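Local coordinates for mobilization protein A (Pseudomonas aeruginosa, PDB 2NS6) that nicks one DNA strand at the plasmid origin of transfer, as the relaxase of the relaxosome, so that the strand can be passed on in conjugation, at residues Tyr56-Arg65 with Pro135-Tyr143. Sequence-based numbering, arbitrary orientation.
Sequences YWDAADLYER and PAAQWFKRY
The Phe140 ring lies between Ala60 and Trp139. Ala60 CA sits over one face, 3.6 Å from the ring centroid, in a CH-pi contact. Trp139 CD1 covers the opposite face, and Ala59 CB meets the edge at Phe140 CE1 (3.4 Å). With its CG anti to the carbonyl carbon (chi1 -56°), Phe140 reaches onto the backbone of the helix at Ala60. Glu64 CG adds a contact to Phe140 CD2. Tyr56 completes the aromatic cluster. Phe140 CZ lies over the rim of one Tyr56 face, the two planes being oblique. The Tyr56 edge points to the face of the Trp139 five-membered ring in an offset edge-to-face pair, planes at 74°. Trp139 NE1 also donates to Tyr56 OH (3.0 Å). This bond is bent, 138° at the hydrogen, and the hydroxyl is tilted from the indole plane. The same hydroxyl hydrogen-bonds Ser125 OG, its stronger polar partner, just after strand 117-124.

Tyr63 is held on both faces. Ala137 CA lies over the centre of one, 3.4 Å from the ring centroid, and Leu62 CG over the other. Past the helix end, one water donates to Phe140 O (2.8 Å) and to Glu64 OE1 (3.2 Å), linking the segments. Glu64 OE2 forms a salt bridge with Lys155.

This structural packing sets helix 53-63, from Tyr56 to its end, against the short, weakly bonded helix 136-139 and the loop after it. Trp57 points its CB away from this short helix. It packs on helix 18-26 and hydrogen-bonds Thr107 on strand 106-113 of the five-stranded antiparallel sheet.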
loop_
_atom_site.group_PDB
_atom_site.type_symbol
_atom_site.label_atom_id
_atom_site.label_comp_id
_atom_site.label_asym_id
_atom_site.label_seq_id
_atom_site.Cartn_x
_atom_site.Cartn_y
_atom_site.Cartn_z
ATOM N N TYR A 56 4.090 -8.420 -8.466
ATOM C CA TYR A 56 3.301 -8.902 -7.337
ATOM C C TYR A 56 1.805 -8.733 -7.608
ATOM O O TYR A 56 1.001 -9.630 -7.336
ATOM C CB TYR A 56 3.676 -8.142 -6.059
ATOM C CG TYR A 56 3.011 -8.679 -4.811
ATOM C CD1 TYR A 56 3.580 -9.730 -4.094
ATOM C CD2 TYR A 56 1.797 -8.159 -4.367
ATOM C CE1 TYR A 56 2.961 -10.254 -2.971
ATOM C CE2 TYR A 56 1.163 -8.676 -3.240
ATOM C CZ TYR A 56 1.751 -9.726 -2.548
ATOM O OH TYR A 56 1.136 -10.256 -1.437
ATOM N N TRP A 57 1.427 -7.580 -8.142
ATOM C CA TRP A 57 0.029 -7.315 -8.426
ATOM C C TRP A 57 -0.491 -8.164 -9.580
ATOM O O TRP A 57 -1.674 -8.526 -9.608
ATOM C CB TRP A 57 -0.158 -5.824 -8.693
ATOM C CG TRP A 57 0.369 -5.014 -7.544
ATOM C CD1 TRP A 57 1.410 -4.137 -7.567
ATOM C CD2 TRP A 57 -0.096 -5.056 -6.188
ATOM N NE1 TRP A 57 1.627 -3.623 -6.308
ATOM C CE2 TRP A 57 0.710 -4.168 -5.444
ATOM C CE3 TRP A 57 -1.128 -5.752 -5.531
ATOM C CZ2 TRP A 57 0.531 -3.964 -4.065
ATOM C CZ3 TRP A 57 -1.308 -5.549 -4.166
ATOM C CH2 TRP A 57 -0.480 -4.653 -3.449
ATOM N N ASP A 58 0.395 -8.491 -10.518
ATOM C CA ASP A 58 0.022 -9.343 -11.653
ATOM C C ASP A 58 -0.386 -10.710 -11.094
ATOM O O ASP A 58 -1.421 -11.257 -11.470
ATOM C CB ASP A 58 1.205 -9.554 -12.617
ATOM C CG ASP A 58 1.479 -8.351 -13.524
ATOM O OD1 ASP A 58 0.530 -7.634 -13.913
ATOM O OD2 ASP A 58 2.667 -8.142 -13.873
ATOM N N ALA A 59 0.444 -11.256 -10.207
ATOM C CA ALA A 59 0.182 -12.562 -9.599
ATOM C C ALA A 59 -1.116 -12.512 -8.809
ATOM O O ALA A 59 -1.979 -13.380 -8.953
ATOM C CB ALA A 59 1.343 -12.966 -8.680
ATOM N N ALA A 60 -1.252 -11.495 -7.966
ATOM C CA ALA A 60 -2.463 -11.349 -7.178
ATOM C C ALA A 60 -3.687 -11.453 -8.098
ATOM O O ALA A 60 -4.626 -12.172 -7.789
ATOM C CB ALA A 60 -2.451 -10.007 -6.454
ATOM N N ASP A 61 -3.665 -10.742 -9.228
ATOM C CA ASP A 61 -4.782 -10.771 -10.182
ATOM C C ASP A 61 -4.931 -12.148 -10.845
ATOM O O ASP A 61 -6.043 -12.608 -11.093
ATOM C CB ASP A 61 -4.592 -9.727 -11.296
ATOM C CG ASP A 61 -4.898 -8.292 -10.842
ATOM O OD1 ASP A 61 -4.475 -7.356 -11.553
ATOM O OD2 ASP A 61 -5.569 -8.102 -9.802
ATOM N N LEU A 62 -3.812 -12.801 -11.129
ATOM C CA LEU A 62 -3.847 -14.097 -11.785
ATOM C C LEU A 62 -4.042 -15.291 -10.855
ATOM O O LEU A 62 -4.494 -16.348 -11.296
ATOM C CB LEU A 62 -2.565 -14.285 -12.596
ATOM C CG LEU A 62 -2.390 -15.615 -13.340
ATOM C CD1 LEU A 62 -3.490 -15.788 -14.386
ATOM C CD2 LEU A 62 -1.025 -15.628 -13.995
ATOM N N TYR A 63 -3.721 -15.133 -9.571
ATOM C CA TYR A 63 -3.841 -16.246 -8.632
ATOM C C TYR A 63 -4.789 -16.129 -7.438
ATOM O O TYR A 63 -5.217 -17.151 -6.911
ATOM C CB TYR A 63 -2.451 -16.637 -8.122
ATOM C CG TYR A 63 -1.506 -17.069 -9.228
ATOM C CD1 TYR A 63 -0.380 -16.321 -9.542
ATOM C CD2 TYR A 63 -1.768 -18.208 -9.986
ATOM C CE1 TYR A 63 0.463 -16.691 -10.594
ATOM C CE2 TYR A 63 -0.935 -18.583 -11.036
ATOM C CZ TYR A 63 0.173 -17.820 -11.335
ATOM O OH TYR A 63 0.967 -18.168 -12.393
ATOM N N GLU A 64 -5.113 -14.920 -6.982
ATOM C CA GLU A 64 -6.022 -14.814 -5.836
ATOM C C GLU A 64 -7.408 -15.285 -6.243
ATOM O O GLU A 64 -7.856 -15.016 -7.354
ATOM C CB GLU A 64 -6.110 -13.374 -5.321
ATOM C CG GLU A 64 -5.589 -13.200 -3.901
ATOM C CD GLU A 64 -6.550 -13.706 -2.833
ATOM O OE1 GLU A 64 -7.203 -14.754 -3.029
ATOM O OE2 GLU A 64 -6.644 -13.055 -1.779
ATOM N N ARG A 65 -8.088 -15.989 -5.347
ATOM C CA ARG A 65 -9.425 -16.484 -5.651
ATOM C C ARG A 65 -10.383 -15.312 -5.852
ATOM O O ARG A 65 -10.164 -14.222 -5.319
ATOM C CB ARG A 65 -9.921 -17.385 -4.518
ATOM C CG ARG A 65 -10.019 -16.672 -3.188
ATOM C CD ARG A 65 -10.636 -17.562 -2.141
ATOM N NE ARG A 65 -10.953 -16.830 -0.915
ATOM C CZ ARG A 65 -11.611 -17.363 0.105
ATOM N NH1 ARG A 65 -12.016 -18.628 0.035
ATOM N NH2 ARG A 65 -11.862 -16.642 1.189
ATOM N N PRO A 135 6.849 -19.552 -5.112
ATOM C CA PRO A 135 6.662 -19.104 -6.499
ATOM C C PRO A 135 5.422 -18.208 -6.557
ATOM O O PRO A 135 4.594 -18.239 -5.651
ATOM C CB PRO A 135 6.457 -20.415 -7.252
ATOM C CG PRO A 135 7.347 -21.360 -6.507
ATOM C CD PRO A 135 7.065 -21.010 -5.052
ATOM N N ALA A 136 5.287 -17.422 -7.618
ATOM C CA ALA A 136 4.136 -16.541 -7.753
ATOM C C ALA A 136 2.831 -17.343 -7.718
ATOM O O ALA A 136 1.880 -16.970 -7.031
ATOM C CB ALA A 136 4.233 -15.735 -9.063
ATOM N N ALA A 137 2.794 -18.449 -8.455
ATOM C CA ALA A 137 1.608 -19.297 -8.513
ATOM C C ALA A 137 1.253 -19.953 -7.169
ATOM O O ALA A 137 0.154 -20.488 -7.008
ATOM C CB ALA A 137 1.802 -20.384 -9.586
ATOM N N GLN A 138 2.176 -19.911 -6.208
ATOM C CA GLN A 138 1.937 -20.524 -4.897
ATOM C C GLN A 138 1.746 -19.520 -3.767
ATOM O O GLN A 138 1.212 -19.856 -2.710
ATOM C CB GLN A 138 3.106 -21.440 -4.524
ATOM C CG GLN A 138 2.919 -22.187 -3.209
ATOM C CD GLN A 138 4.190 -22.878 -2.747
ATOM O OE1 GLN A 138 4.904 -23.481 -3.545
ATOM N NE2 GLN A 138 4.473 -22.799 -1.450
ATOM N N TRP A 139 2.189 -18.288 -3.988
ATOM C CA TRP A 139 2.099 -17.257 -2.958
ATOM C C TRP A 139 0.700 -16.987 -2.412
ATOM O O TRP A 139 0.527 -16.837 -1.202
ATOM C CB TRP A 139 2.723 -15.954 -3.472
ATOM C CG TRP A 139 2.731 -14.834 -2.461
ATOM C CD1 TRP A 139 1.758 -13.895 -2.275
ATOM C CD2 TRP A 139 3.726 -14.582 -1.460
ATOM N NE1 TRP A 139 2.081 -13.081 -1.224
ATOM C CE2 TRP A 139 3.282 -13.477 -0.700
ATOM C CE3 TRP A 139 4.946 -15.186 -1.126
ATOM C CZ2 TRP A 139 4.013 -12.960 0.378
ATOM C CZ3 TRP A 139 5.678 -14.671 -0.049
ATOM C CH2 TRP A 139 5.207 -13.570 0.687
ATOM N N PHE A 140 -0.296 -16.938 -3.293
ATOM C CA PHE A 140 -1.661 -16.637 -2.881
ATOM C C PHE A 140 -2.542 -17.844 -2.534
ATOM O O PHE A 140 -3.733 -17.696 -2.236
ATOM C CB PHE A 140 -2.333 -15.775 -3.957
ATOM C CG PHE A 140 -1.583 -14.497 -4.270
ATOM C CD1 PHE A 140 -0.599 -14.467 -5.253
ATOM C CD2 PHE A 140 -1.862 -13.326 -3.566
ATOM C CE1 PHE A 140 0.097 -13.281 -5.534
ATOM C CE2 PHE A 140 -1.176 -12.138 -3.836
ATOM C CZ PHE A 140 -0.194 -12.117 -4.822
ATOM N N LYS A 141 -1.964 -19.039 -2.570
ATOM C CA LYS A 141 -2.715 -20.236 -2.226
ATOM C C LYS A 141 -3.021 -20.168 -0.737
ATOM O O LYS A 141 -2.555 -19.258 -0.036
ATOM C CB LYS A 141 -1.893 -21.492 -2.546
ATOM C CG LYS A 141 -1.672 -21.725 -4.041
ATOM C CD LYS A 141 -0.597 -22.778 -4.304
ATOM C CE LYS A 141 -0.497 -23.111 -5.788
ATOM N NZ LYS A 141 0.926 -23.319 -6.224
ATOM N N ARG A 142 -3.815 -21.121 -0.259
ATOM C CA ARG A 142 -4.178 -21.179 1.148
ATOM C C ARG A 142 -2.936 -21.439 1.978
ATOM O O ARG A 142 -2.000 -22.088 1.521
ATOM C CB ARG A 142 -5.208 -22.287 1.378
ATOM C CG ARG A 142 -6.492 -22.071 0.597
ATOM C CD ARG A 142 -7.488 -23.207 0.774
ATOM N NE ARG A 142 -8.631 -23.047 -0.124
ATOM C CZ ARG A 142 -9.482 -22.024 -0.083
ATOM N NH1 ARG A 142 -9.329 -21.059 0.816
ATOM N NH2 ARG A 142 -10.485 -21.962 -0.948
ATOM N N TYR A 143 -2.936 -20.919 3.199
ATOM C CA TYR A 143 -1.808 -21.080 4.110
ATOM C C TYR A 143 -1.816 -22.473 4.726
ATOM O O TYR A 143 -2.878 -23.021 5.016
ATOM C CB TYR A 143 -1.900 -20.035 5.221
ATOM C CG TYR A 143 -0.761 -20.067 6.209
ATOM C CD1 TYR A 143 0.543 -19.788 5.806
ATOM C CD2 TYR A 143 -0.991 -20.334 7.557
ATOM C CE1 TYR A 143 1.588 -19.769 6.725
ATOM C CE2 TYR A 143 0.046 -20.317 8.481
ATOM C CZ TYR A 143 1.329 -20.032 8.061
ATOM O OH TYR A 143 2.356 -19.987 8.980
HETATM O O HOH W 1 -6.237 -17.826 -3.413
#